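Mypaa.01249.c (Mycobacterium paratuberculosis, PDB 3RD5) is of unknown function but has the short-chain dehydrogenase/reductase fold and is probably an oxidoreductase. Local coordinates at residues 168-173 with 263-268; 174-179 with 192-197; 16-21 with 42-47. One frame throughout, in Å; residues are numbered along the deposited sequence. Where two conformers were deposited one is given.

Contact 1. Residues 168-173 with 263-268; sequences SKLANL and GRSRRA
Three groups grip one water between L173 and the A268 side of the contact. A268 O receives one of its hydrogens at 2.7 Å, and L173 O receives the other in a weak bond. The guanidinium NH1 of R264 donates to the water O at 2.9 Å, meeting it at the edge of the group and in its plane. R264 NH1 also forms a salt bridge with D246, a second partner that probably restrains the guanidinium.

The rest of the contact is apolar. L170 CG stands anti to its backbone N (chi1 174°), and from there CD1 reaches the backbone of A268, 3.6 Å from its CA, and lies 3.7 Å from its CB. L173 comes to the same methyl group with its own CB, at 4.2 Å, so A268 CB has a leucine contact from each of two successive turns of helix 161-185. L173 CD1 then extends to the CB of R264. The loop keeps its shape locally: S265 OG accepts from A268 N at 3.0 Å, an ST motif at the start of the short 3-10 turn.

Y165 and K169 have the YxxxK spacing of short-chain dehydrogenases, and K169 NZ bonds N172 OD1 at 2.8 Å and also V137 O. On the loop, R266 N and R267 N hold the sulfonate of a buffer molecule.

No direct hydrogen bond joins the two segments. A268 is nevertheless bonded at both its N-H and its C=O, through S265 OG and the water, so both polar groups of this buried backbone are paired, consistent with its packing against leucine methyls.

Contact 2. Residues 174-179 with 192-197; sequences LFTSEL and ALAAHP
T176 stands over the strand with its two branches doing different work. Its CG2 lies against the backbone of A192 and L193, 3.6 Å from A192 O and 3.7 Å from L193 C. The other branch, OG1, is anti to the carbonyl carbon (chi1 -62°) and comes up beside A194, with 3.9 Å between OG1 and A194 CB. One residue thus spans A192 to A194, methyl toward one end and hydroxyl toward the other.

L179, one turn on, meets the strand at A192 alone. CB, CG and CD2 of L179 all come within about 4 Å of A192 CB, with CD2 the nearest at 3.7 Å. A192 CB also sits near the helix backbone, 3.7 Å from T176 O. Between them, A192 and A194 point toward the helix, whereas L193 points away and packs on R133.

The helix and strand axes run nearly antiparallel, at 160°, with a closest approach of 7.4 Å, an intimate fit that the small alanine side chains permit. This is the return leg of a beta-alpha-beta crossover: strand 133-137, helix 161-185, then strand 191-195, side by side in the Rossmann-like sheet.

The polar link is one water, which donates one hydrogen to T176 OG1 and one to L193 O, both at 2.9 Å. T176 OG1 bonds N172 O as well, back along its own helix. With the hydroxyl held by the helix carbonyl and the water, and no direct hydrogen bond across, the interface is apolar packing with one buried, water-mediated polar connection.

Contact 3. Residues 16-21 with 42-47; sequences QRTVVI and TVIMAV
R17 O and T42 N, 2.8 Å apart, open the hydrogen-bond ladder between the first two strands of a Rossmann fold, joined as a beta-alpha-beta unit through helix 27-38. The strands run parallel, 17° apart, with an axis separation of 4.7 Å.

Backbone bonds carry the join. After T42 N to R17 O come V19 N to T42 O, I44 N to V19 O, I21 N to I44 O and A46 N to I21 O, the last four each 2.9 Å long. The odd-numbered residues of strand 18-21 exchange bonds with strand 42-47, while T18 and V20 bond strand 87-92 on their other side. CA-H...O contacts fill in the ladder, as from T18 CA to T42 O at 3.2 Å.

At the start of the strands R17 has its salt bridge to D132, and R17 O takes a weak bond from a water.

Apolar side chains divide between two faces. V19, I21, V43 and M45 face helix 27-38, where A33 touches I21, V43 and M45. In the conformer given, I21 CD1 reaches V43 CG1; I21 has a second conformer, which leaves this pair less certain. T18, V20, T42 and I44 lie on the other face, and there F80 of helix 74-82 packs on V20 and I44. With CD1 anti along its chain (chi2 166°), I44 stands out from the sheet, and its CD1 lies 4.2 Å from V20 CG2 and 3.9 Å from T18 CG2.

Contacts 1 and 2 share helix 161-185 and are neighbours, their centres about 8 Å apart; L173 CD2 of contact 1 rests on A194 CB of contact 2. Both are buried side-chain packing with a single water bridging backbone and side-chain groups, but contact 1 ties the helix to the loop between strand 259-261 and helix 271-285, whereas contact 2 lays it on the sheet. Contact 3 belongs to the same sheet as contact 2, about 19 Å away between centres. Contact 2 lies deepest, about 8 Å from the chain's centre; contacts 1 and 3 are each about 13 Å from it, on opposite sides. Contact 3 is largely buried too, but its T18 and T42 end is partly exposed.

Contact 1. Residues 168-173 with 263-268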
loop_
_atom_site.group_PDB
_atom_site.type_symbol
_atom_site.label_atom_id
_atom_site.label_comp_id
_atom_site.label_asym_id
_atom_site.label_seq_id
_atom_site.Cartn_x
_atom_site.Cartn_y
_atom_site.Cartn_z
ATOM N N SER A 168 2.935 11.490 -2.688
ATOM C CA SER A 168 2.284 10.370 -2.009
ATOM C C SER A 168 3.050 9.055 -2.136
ATOM O O SER A 168 3.091 8.260 -1.201
ATOM C CB SER A 168 0.816 10.218 -2.467
ATOM O OG SER A 168 0.673 9.576 -3.715
ATOM N N LYS A 169 3.645 8.856 -3.301
ATOM C CA LYS A 169 4.421 7.621 -3.594
ATOM C C LYS A 169 5.761 7.594 -2.877
ATOM O O LYS A 169 6.242 6.555 -2.414
ATOM C CB LYS A 169 4.498 7.373 -5.087
ATOM C CG LYS A 169 3.141 7.136 -5.739
ATOM C CD LYS A 169 2.548 5.795 -5.346
ATOM C CE LYS A 169 1.205 5.872 -4.673
ATOM N NZ LYS A 169 0.786 4.498 -4.232
ATOM N N LEU A 170 6.385 8.759 -2.732
ATOM C CA LEU A 170 7.540 8.924 -1.877
ATOM C C LEU A 170 7.163 8.679 -0.409
ATOM O O LEU A 170 7.866 7.961 0.310
ATOM C CB LEU A 170 8.139 10.322 -2.095
ATOM C CG LEU A 170 9.289 10.668 -1.147
ATOM C CD1 LEU A 170 10.502 9.699 -1.221
ATOM C CD2 LEU A 170 9.757 12.097 -1.364
ATOM N N ALA A 171 6.030 9.228 0.021
ATOM C CA ALA A 171 5.528 8.980 1.369
ATOM C C ALA A 171 5.354 7.494 1.667
ATOM O O ALA A 171 5.713 7.013 2.739
ATOM C CB ALA A 171 4.234 9.753 1.634
ATOM N N ASN A 172 4.888 6.722 0.671
ATOM C CA ASN A 172 4.709 5.280 0.848
ATOM C C ASN A 172 6.026 4.589 1.200
ATOM O O ASN A 172 6.065 3.647 2.005
ATOM C CB ASN A 172 4.190 4.610 -0.433
ATOM C CG ASN A 172 2.754 4.941 -0.825
ATOM O OD1 ASN A 172 2.459 4.968 -2.039
ATOM N ND2 ASN A 172 1.831 5.091 0.136
ATOM N N LEU A 173 7.125 5.037 0.595
ATOM C CA LEU A 173 8.449 4.475 0.872
ATOM C C LEU A 173 9.021 4.921 2.225
ATOM O O LEU A 173 9.574 4.111 2.978
ATOM C CB LEU A 173 9.432 4.780 -0.286
ATOM C CG LEU A 173 9.107 3.992 -1.540
ATOM C CD1 LEU A 173 9.967 4.463 -2.713
ATOM C CD2 LEU A 173 9.435 2.488 -1.350
ATOM N N GLY A 263 16.253 -0.523 -6.179
ATOM C CA GLY A 263 16.644 0.702 -5.495
ATOM C C GLY A 263 15.535 1.729 -5.432
ATOM O O GLY A 263 14.402 1.519 -5.881
ATOM N N ARG A 264 15.863 2.836 -4.781
ATOM C CA ARG A 264 14.920 3.935 -4.579
ATOM C C ARG A 264 15.703 5.270 -4.535
ATOM O O ARG A 264 16.938 5.290 -4.481
ATOM C CB ARG A 264 14.101 3.742 -3.294
ATOM C CG ARG A 264 14.911 3.873 -2.017
ATOM C CD ARG A 264 14.113 3.390 -0.811
ATOM N NE ARG A 264 14.187 1.938 -0.750
ATOM C CZ ARG A 264 13.679 1.189 0.242
ATOM N NH1 ARG A 264 12.983 1.731 1.215
ATOM N NH2 ARG A 264 13.942 -0.112 0.220
ATOM N N SER A 265 14.975 6.380 -4.558
ATOM C CA SER A 265 15.585 7.690 -4.643
ATOM C C SER A 265 16.361 8.072 -3.376
ATOM O O SER A 265 16.149 7.520 -2.287
ATOM C CB SER A 265 14.521 8.758 -4.903
ATOM O OG SER A 265 13.760 9.005 -3.718
ATOM N N ARG A 266 17.251 9.048 -3.527
ATOM C CA ARG A 266 18.002 9.570 -2.409
ATOM C C ARG A 266 17.051 10.136 -1.351
ATOM O O ARG A 266 17.225 9.903 -0.163
ATOM C CB ARG A 266 18.983 10.637 -2.881
ATOM C CG ARG A 266 20.089 10.100 -3.765
ATOM C CD ARG A 266 20.816 11.298 -4.426
ATOM N NE ARG A 266 21.931 10.870 -5.272
ATOM C CZ ARG A 266 22.388 11.527 -6.342
ATOM N NH1 ARG A 266 21.819 12.668 -6.754
ATOM N NH2 ARG A 266 23.423 11.031 -7.021
ATOM N N ARG A 267 16.012 10.859 -1.787
ATOM C CA ARG A 267 15.041 11.381 -0.818
ATOM C C ARG A 267 14.278 10.288 -0.082
ATOM O O ARG A 267 13.916 10.439 1.077
ATOM C CB ARG A 267 14.099 12.387 -1.479
ATOM C CG ARG A 267 14.816 13.670 -1.778
ATOM C CD ARG A 267 13.909 14.824 -2.173
ATOM N NE ARG A 267 13.304 14.645 -3.476
ATOM C CZ ARG A 267 13.827 15.017 -4.650
ATOM N NH1 ARG A 267 13.115 14.857 -5.766
ATOM N NH2 ARG A 267 15.034 15.576 -4.744
ATOM N N ALA A 268 14.028 9.160 -0.739
ATOM C CA ALA A 268 13.406 8.027 -0.044
ATOM C C ALA A 268 14.304 7.384 1.000
ATOM O O ALA A 268 13.797 6.661 1.862
ATOM C CB ALA A 268 12.936 6.951 -1.082
HETATM O O HOH W 1 12.217 4.455 1.833
#

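Contact 2. Residues 174-179 with 192-197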
loop_
_atom_site.group_PDB
_atom_site.type_symbol
_atom_site.label_atom_id
_atom_site.label_comp_id
_atom_site.label_asym_id
_atom_site.label_seq_id
_atom_site.Cartn_x
_atom_site.Cartn_y
_atom_site.Cartn_z
ATOM N N LEU A 174 8.905 6.215 2.514
ATOM C CA LEU A 174 9.355 6.739 3.805
ATOM C C LEU A 174 8.563 6.102 4.943
ATOM O O LEU A 174 9.102 5.857 6.036
ATOM C CB LEU A 174 9.214 8.248 3.802
ATOM C CG LEU A 174 10.162 9.019 2.883
ATOM C CD1 LEU A 174 9.709 10.484 2.789
ATOM C CD2 LEU A 174 11.627 8.938 3.354
ATOM N N PHE A 175 7.278 5.857 4.706
ATOM C CA PHE A 175 6.396 5.111 5.645
ATOM C C PHE A 175 6.974 3.738 5.934
ATOM O O PHE A 175 7.104 3.293 7.087
ATOM C CB PHE A 175 5.000 4.994 5.042
ATOM C CG PHE A 175 4.096 4.082 5.794
ATOM C CD1 PHE A 175 3.594 4.393 7.023
ATOM C CD2 PHE A 175 3.702 2.909 5.191
ATOM C CE1 PHE A 175 2.730 3.524 7.684
ATOM C CE2 PHE A 175 2.808 2.070 5.814
ATOM C CZ PHE A 175 2.349 2.375 7.083
ATOM N N THR A 176 7.306 3.019 4.857
ATOM C CA THR A 176 7.852 1.668 4.973
ATOM C C THR A 176 9.168 1.632 5.760
ATOM O O THR A 176 9.333 0.799 6.669
ATOM C CB THR A 176 8.051 1.085 3.595
ATOM O OG1 THR A 176 6.793 0.989 2.896
ATOM C CG2 THR A 176 8.718 -0.342 3.632
ATOM N N SER A 177 10.080 2.550 5.472
ATOM C CA SER A 177 11.374 2.604 6.181
ATOM C C SER A 177 11.201 2.901 7.659
ATOM O O SER A 177 11.807 2.252 8.509
ATOM C CB SER A 177 12.270 3.665 5.557
ATOM O OG SER A 177 12.632 3.313 4.234
ATOM N N GLU A 178 10.376 3.905 7.980
ATOM C CA GLU A 178 10.195 4.284 9.377
ATOM C C GLU A 178 9.401 3.227 10.131
ATOM O O GLU A 178 9.709 2.934 11.277
ATOM C CB GLU A 178 9.588 5.670 9.508
ATOM C CG GLU A 178 9.294 6.147 10.920
ATOM C CD GLU A 178 10.474 6.411 11.801
ATOM O OE1 GLU A 178 11.622 6.322 11.344
ATOM O OE2 GLU A 178 10.196 6.748 12.992
ATOM N N LEU A 179 8.415 2.626 9.486
ATOM C CA LEU A 179 7.651 1.529 10.120
ATOM C C LEU A 179 8.631 0.396 10.456
ATOM O O LEU A 179 8.620 -0.143 11.573
ATOM C CB LEU A 179 6.536 1.013 9.197
ATOM C CG LEU A 179 5.739 -0.170 9.731
ATOM C CD1 LEU A 179 5.141 0.069 11.133
ATOM C CD2 LEU A 179 4.628 -0.524 8.754
ATOM N N ALA A 192 7.972 -4.679 7.377
ATOM C CA ALA A 192 7.378 -3.714 6.447
ATOM C C ALA A 192 8.151 -3.732 5.153
ATOM O O ALA A 192 9.361 -3.530 5.139
ATOM C CB ALA A 192 7.402 -2.285 7.079
ATOM N N LEU A 193 7.442 -3.970 4.048
ATOM C CA LEU A 193 8.030 -4.106 2.710
ATOM C C LEU A 193 7.276 -3.230 1.760
ATOM O O LEU A 193 6.157 -2.789 2.029
ATOM C CB LEU A 193 7.926 -5.578 2.231
ATOM C CG LEU A 193 8.435 -6.641 3.200
ATOM C CD1 LEU A 193 8.124 -8.074 2.698
ATOM C CD2 LEU A 193 9.927 -6.489 3.403
ATOM N N ALA A 194 7.865 -2.962 0.605
ATOM C CA ALA A 194 7.194 -2.207 -0.444
ATOM C C ALA A 194 7.379 -2.889 -1.786
ATOM O O ALA A 194 8.277 -3.705 -1.970
ATOM C CB ALA A 194 7.729 -0.730 -0.486
ATOM N N ALA A 195 6.495 -2.555 -2.729
ATOM C CA ALA A 195 6.536 -3.048 -4.108
ATOM C C ALA A 195 6.045 -1.958 -5.016
ATOM O O ALA A 195 5.339 -1.038 -4.588
ATOM C CB ALA A 195 5.631 -4.317 -4.261
ATOM N N HIS A 196 6.376 -2.038 -6.307
ATOM C CA HIS A 196 5.750 -1.167 -7.285
ATOM C C HIS A 196 5.526 -1.915 -8.590
ATOM O O HIS A 196 6.293 -2.827 -8.907
ATOM C CB HIS A 196 6.570 0.132 -7.498
ATOM C CG HIS A 196 7.768 -0.029 -8.364
ATOM N ND1 HIS A 196 7.721 0.179 -9.731
ATOM C CD2 HIS A 196 9.036 -0.401 -8.068
ATOM C CE1 HIS A 196 8.921 -0.052 -10.228
ATOM N NE2 HIS A 196 9.746 -0.420 -9.253
ATOM N N PRO A 197 4.514 -1.480 -9.372
ATOM C CA PRO A 197 4.040 -2.332 -10.477
ATOM C C PRO A 197 4.737 -2.073 -11.791
ATOM O O PRO A 197 4.359 -2.714 -12.795
ATOM C CB PRO A 197 2.557 -1.957 -10.578
ATOM C CG PRO A 197 2.530 -0.538 -10.113
ATOM C CD PRO A 197 3.466 -0.523 -8.945
HETATM O O HOH W 2 5.098 -1.005 4.062
#

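Contact 3. Residues 16-21 with 42-47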
loop_
_atom_site.group_PDB
_atom_site.type_symbol
_atom_site.label_atom_id
_atom_site.label_comp_id
_atom_site.label_asym_id
_atom_site.label_seq_id
_atom_site.Cartn_x
_atom_site.Cartn_y
_atom_site.Cartn_z
ATOM N N GLN A 16 -5.001 -21.215 5.057
ATOM C CA GLN A 16 -5.243 -20.828 6.460
ATOM C C GLN A 16 -4.714 -19.443 6.846
ATOM O O GLN A 16 -4.687 -19.082 8.042
ATOM C CB GLN A 16 -4.707 -21.860 7.481
ATOM C CG GLN A 16 -5.184 -23.281 7.319
ATOM C CD GLN A 16 -6.653 -23.459 7.682
ATOM O OE1 GLN A 16 -7.302 -22.525 8.174
ATOM N NE2 GLN A 16 -7.184 -24.656 7.434
ATOM N N ARG A 17 -4.230 -18.690 5.869
ATOM C CA ARG A 17 -3.672 -17.367 6.134
ATOM C C ARG A 17 -4.654 -16.296 5.655
ATOM O O ARG A 17 -5.304 -16.474 4.652
ATOM C CB ARG A 17 -2.305 -17.165 5.462
ATOM C CG ARG A 17 -1.298 -18.243 5.848
ATOM C CD ARG A 17 0.093 -17.940 5.283
ATOM N NE ARG A 17 0.674 -16.943 6.153
ATOM C CZ ARG A 17 1.541 -16.020 5.770
ATOM N NH1 ARG A 17 1.987 -15.983 4.505
ATOM N NH2 ARG A 17 1.984 -15.153 6.681
ATOM N N THR A 18 -4.743 -15.192 6.369
ATOM C CA THR A 18 -5.662 -14.095 6.068
ATOM C C THR A 18 -4.863 -12.918 5.553
ATOM O O THR A 18 -3.861 -12.479 6.149
ATOM C CB THR A 18 -6.464 -13.689 7.300
ATOM O OG1 THR A 18 -7.284 -14.807 7.721
ATOM C CG2 THR A 18 -7.362 -12.451 7.033
ATOM N N VAL A 19 -5.305 -12.376 4.413
ATOM C CA VAL A 19 -4.665 -11.242 3.755
ATOM C C VAL A 19 -5.696 -10.143 3.581
ATOM O O VAL A 19 -6.735 -10.358 2.939
ATOM C CB VAL A 19 -4.084 -11.626 2.390
ATOM C CG1 VAL A 19 -3.396 -10.411 1.756
ATOM C CG2 VAL A 19 -3.093 -12.820 2.532
ATOM N N VAL A 20 -5.445 -8.959 4.135
ATOM C CA VAL A 20 -6.268 -7.791 3.903
ATOM C C VAL A 20 -5.671 -7.009 2.775
ATOM O O VAL A 20 -4.459 -6.722 2.829
ATOM C CB VAL A 20 -6.358 -6.892 5.168
ATOM C CG1 VAL A 20 -7.115 -5.581 4.872
ATOM C CG2 VAL A 20 -7.063 -7.649 6.293
ATOM N N ILE A 21 -6.463 -6.631 1.772
ATOM C CA ILE A 21 -5.993 -5.887 0.587
ATOM C C ILE A 21 -6.879 -4.681 0.391
ATOM O O ILE A 21 -8.087 -4.842 0.191
ATOM C CB ILE A 21 -6.057 -6.748 -0.735
ATOM C CG1 ILE A 21 -5.334 -8.088 -0.552
ATOM C CG2 ILE A 21 -5.455 -5.941 -1.928
ATOM C CD1 ILE A 21 -5.349 -8.974 -1.820
ATOM N N THR A 42 -7.460 -16.646 2.806
ATOM C CA THR A 42 -8.706 -15.945 3.107
ATOM C C THR A 42 -8.412 -14.471 2.850
ATOM O O THR A 42 -7.686 -13.842 3.611
ATOM C CB THR A 42 -9.151 -16.171 4.552
ATOM O OG1 THR A 42 -9.444 -17.578 4.745
ATOM C CG2 THR A 42 -10.393 -15.360 4.866
ATOM N N VAL A 43 -8.967 -13.928 1.768
ATOM C CA VAL A 43 -8.697 -12.543 1.354
ATOM C C VAL A 43 -9.855 -11.645 1.751
ATOM O O VAL A 43 -11.023 -12.010 1.537
ATOM C CB VAL A 43 -8.465 -12.424 -0.162
ATOM C CG1 VAL A 43 -8.203 -10.966 -0.561
ATOM C CG2 VAL A 43 -7.304 -13.321 -0.625
ATOM N N ILE A 44 -9.545 -10.531 2.393
ATOM C CA ILE A 44 -10.522 -9.488 2.720
ATOM C C ILE A 44 -10.183 -8.280 1.848
ATOM O O ILE A 44 -9.136 -7.639 2.058
ATOM C CB ILE A 44 -10.469 -9.123 4.202
ATOM C CG1 ILE A 44 -10.805 -10.340 5.067
ATOM C CG2 ILE A 44 -11.418 -7.953 4.508
ATOM C CD1 ILE A 44 -10.450 -10.155 6.547
ATOM N N MET A 45 -11.018 -8.025 0.836
ATOM C CA MET A 45 -10.847 -6.887 -0.048
ATOM C C MET A 45 -11.629 -5.732 0.525
ATOM O O MET A 45 -12.847 -5.821 0.704
ATOM C CB MET A 45 -11.367 -7.199 -1.448
ATOM C CG MET A 45 -11.419 -6.023 -2.375
ATOM S SD MET A 45 -9.782 -5.510 -2.794
ATOM C CE MET A 45 -9.169 -7.236 -2.890
ATOM N N ALA A 46 -10.939 -4.633 0.793
ATOM C CA ALA A 46 -11.505 -3.468 1.481
ATOM C C ALA A 46 -11.594 -2.323 0.488
ATOM O O ALA A 46 -10.564 -1.795 0.051
ATOM C CB ALA A 46 -10.617 -3.132 2.672
ATOM N N VAL A 47 -12.830 -1.977 0.085
ATOM C CA VAL A 47 -13.094 -1.090 -1.048
ATOM C C VAL A 47 -14.218 -0.116 -0.756
ATOM O O VAL A 47 -15.071 -0.384 0.086
ATOM C CB VAL A 47 -13.443 -1.886 -2.313
ATOM C CG1 VAL A 47 -12.254 -2.767 -2.710
ATOM C CG2 VAL A 47 -14.737 -2.742 -2.163
HETATM O O HOH W 3 -7.455 -18.594 5.902
#